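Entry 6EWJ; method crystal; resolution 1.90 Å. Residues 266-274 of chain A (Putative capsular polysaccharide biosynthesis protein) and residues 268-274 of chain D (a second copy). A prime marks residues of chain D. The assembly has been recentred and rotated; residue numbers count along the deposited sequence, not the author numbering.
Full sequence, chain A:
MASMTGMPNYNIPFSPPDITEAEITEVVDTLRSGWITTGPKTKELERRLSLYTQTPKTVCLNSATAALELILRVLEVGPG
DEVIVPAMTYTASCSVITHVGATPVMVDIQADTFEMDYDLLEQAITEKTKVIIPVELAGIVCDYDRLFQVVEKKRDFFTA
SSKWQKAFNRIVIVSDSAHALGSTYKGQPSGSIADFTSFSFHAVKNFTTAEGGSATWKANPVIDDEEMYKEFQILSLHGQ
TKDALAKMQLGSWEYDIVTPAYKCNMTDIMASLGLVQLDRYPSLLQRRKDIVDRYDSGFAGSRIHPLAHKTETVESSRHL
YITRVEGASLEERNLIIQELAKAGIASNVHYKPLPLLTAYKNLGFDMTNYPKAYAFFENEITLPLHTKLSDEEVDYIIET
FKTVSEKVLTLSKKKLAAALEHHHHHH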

# COMPACT_ATOMS: atom_id res chain seq x y z
N MET A 266 0.74 -7.96 1.34
CA MET A 266 1.75 -8.56 0.44
C MET A 266 1.15 -9.59 -0.48
O MET A 266 0.35 -10.45 -0.02
CB MET A 266 2.90 -9.20 1.25
CG MET A 266 3.99 -9.70 0.32
SD MET A 266 5.36 -10.58 1.08
CE MET A 266 6.26 -9.10 1.60
N THR A 267 1.50 -9.52 -1.76
CA THR A 267 1.03 -10.49 -2.71
C THR A 267 1.94 -11.74 -2.67
O THR A 267 3.13 -11.65 -2.30
CB THR A 267 1.06 -9.97 -4.15
OG1 THR A 267 2.41 -9.66 -4.51
CG2 THR A 267 0.19 -8.72 -4.36
N ASP A 268 1.41 -12.84 -3.16
CA ASP A 268 2.20 -14.07 -3.31
C ASP A 268 3.30 -13.94 -4.37
O ASP A 268 4.25 -14.70 -4.38
CB ASP A 268 1.28 -15.29 -3.59
CG ASP A 268 0.83 -16.01 -2.32
OD1 ASP A 268 0.84 -15.43 -1.21
OD2 ASP A 268 0.47 -17.18 -2.44
N ILE A 269 3.12 -12.96 -5.28
CA ILE A 269 4.14 -12.62 -6.26
C ILE A 269 5.40 -12.17 -5.52
O ILE A 269 6.49 -12.77 -5.67
CB ILE A 269 3.66 -11.56 -7.25
CG1 ILE A 269 2.58 -12.16 -8.15
CG2 ILE A 269 4.82 -11.06 -8.11
CD1 ILE A 269 1.81 -11.14 -8.96
N MET A 270 5.21 -11.19 -4.63
CA MET A 270 6.31 -10.69 -3.76
C MET A 270 6.77 -11.77 -2.78
O MET A 270 8.00 -11.92 -2.55
CB MET A 270 5.85 -9.48 -2.97
CG MET A 270 6.01 -8.14 -3.71
SD MET A 270 5.44 -8.18 -5.38
CE MET A 270 3.74 -8.31 -5.16
N ALA A 271 5.81 -12.51 -2.17
CA ALA A 271 6.22 -13.55 -1.19
C ALA A 271 7.12 -14.62 -1.85
O ALA A 271 8.04 -15.18 -1.22
CB ALA A 271 5.04 -14.18 -0.49
N SER A 272 6.85 -14.88 -3.14
CA SER A 272 7.63 -15.86 -3.93
C SER A 272 9.11 -15.43 -3.96
O SER A 272 10.00 -16.24 -3.71
CB SER A 272 7.06 -16.01 -5.34
OG SER A 272 5.89 -16.83 -5.35
N LEU A 273 9.35 -14.16 -4.26
CA LEU A 273 10.69 -13.62 -4.23
C LEU A 273 11.30 -13.79 -2.87
O LEU A 273 12.45 -14.23 -2.76
CB LEU A 273 10.66 -12.14 -4.64
CG LEU A 273 10.22 -11.78 -6.07
CD1 LEU A 273 10.16 -10.23 -6.18
CD2 LEU A 273 11.15 -12.35 -7.09
N GLY A 274 10.53 -13.50 -1.84
CA GLY A 274 10.96 -13.60 -0.47
C GLY A 274 11.37 -14.97 -0.04
O GLY A 274 12.37 -15.13 0.62
N ASP D 268 7.53 -2.41 -11.49
CA ASP D 268 7.62 -2.90 -12.85
C ASP D 268 7.17 -4.39 -12.95
O ASP D 268 6.80 -4.85 -14.04
CB ASP D 268 9.00 -2.70 -13.46
CG ASP D 268 9.14 -1.38 -14.18
OD1 ASP D 268 8.38 -0.40 -13.95
OD2 ASP D 268 10.03 -1.28 -15.03
N ILE D 269 7.22 -5.10 -11.83
CA ILE D 269 6.70 -6.49 -11.77
C ILE D 269 5.21 -6.43 -12.08
O ILE D 269 4.72 -7.10 -13.01
CB ILE D 269 6.97 -7.14 -10.40
CG1 ILE D 269 8.45 -7.38 -10.25
CG2 ILE D 269 6.20 -8.44 -10.27
CD1 ILE D 269 8.91 -7.72 -8.85
N MET D 270 4.50 -5.56 -11.37
CA MET D 270 3.06 -5.33 -11.58
C MET D 270 2.77 -4.70 -12.95
O MET D 270 1.83 -5.12 -13.62
CB MET D 270 2.47 -4.45 -10.48
CG MET D 270 2.03 -5.17 -9.23
SD MET D 270 3.26 -6.33 -8.58
CE MET D 270 2.08 -7.11 -7.50
N ALA D 271 3.55 -3.69 -13.34
CA ALA D 271 3.35 -3.04 -14.63
C ALA D 271 3.50 -4.03 -15.80
O ALA D 271 2.79 -3.93 -16.80
CB ALA D 271 4.29 -1.83 -14.83
N SER D 272 4.40 -5.02 -15.63
CA SER D 272 4.59 -6.10 -16.60
C SER D 272 3.30 -6.87 -16.84
O SER D 272 2.89 -7.05 -17.99
CB SER D 272 5.74 -7.05 -16.15
OG SER D 272 7.00 -6.47 -16.38
N LEU D 273 2.64 -7.28 -15.74
CA LEU D 273 1.33 -7.90 -15.84
C LEU D 273 0.36 -6.99 -16.58
O LEU D 273 -0.35 -7.45 -17.50
CB LEU D 273 0.78 -8.24 -14.46
CG LEU D 273 1.57 -9.26 -13.61
CD1 LEU D 273 0.95 -9.36 -12.23
CD2 LEU D 273 1.57 -10.59 -14.32
N GLY D 274 0.37 -5.71 -16.23
CA GLY D 274 -0.51 -4.73 -16.83
C GLY D 274 -0.35 -4.57 -18.32
O GLY D 274 -1.33 -4.45 -19.02

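Two copies of the same helix meet here chiefly through apolar side chains; no hydrogen bond crosses between them. The axes stay 11.8 Å apart at closest approach and their N-to-C directions differ by 131°, and isoleucine, methionine and leucine side chains bridge the gap. Together the two stretches bury 248 Å².

Ile269 and Ile269′ form the centre. Ile269 CA and Ile269′ CA, 8.6 Å apart, are the nearest pair across the contact, and each CA-to-CB bond points toward the other helix. Both side chains adopt the same m,t rotamer, which brings Ile269 CG2 to 3.7 Å from Ile269′ CG2. The CD1 ends reach the leucines one turn along: Ile269 CD1 lies 3.8 Å from Leu273′ CD1, and Leu273 CD1 lies 3.9 Å from Ile269′ CD1. A beta-branched residue suits this spot because its two arms can serve two neighbours, while leucine, one turn on, presents a methyl to meet the longer arm.

Met270′ covers as much surface as Ile269′, although its CA-to-CB bond points sideways. Its flexible chain carries the methyl across: Met270′ CE lies 4.3 Å from Ile269 CD1 and 3.9 Å from Thr267 OG1. Here the near-symmetry breaks: chi3 is t in Met270′ but p in Met270. The two methyls, Met270 CE and Met270′ CE, are modelled 3.1 Å apart, tight for carbon atoms, and Met270 CE also sits implausibly close to Thr267 OG1, so the exact placement there deserves caution.

The polar residues make no hydrogen bond across the contact. Thr267 caps the start of the helix, Thr267 OG1 accepting from Met270 N at 3.2 Å, and Ser272 OG donates to Asp268 O at 2.9 Å, as its counterpart does in the second copy; the aspartate carboxylates bond elsewhere in the structure. Asp268, Ala271 and Ser272 lie out of reach of the partner, leaving the shared surface to isoleucine, methionine and leucine, with a small share from Thr267.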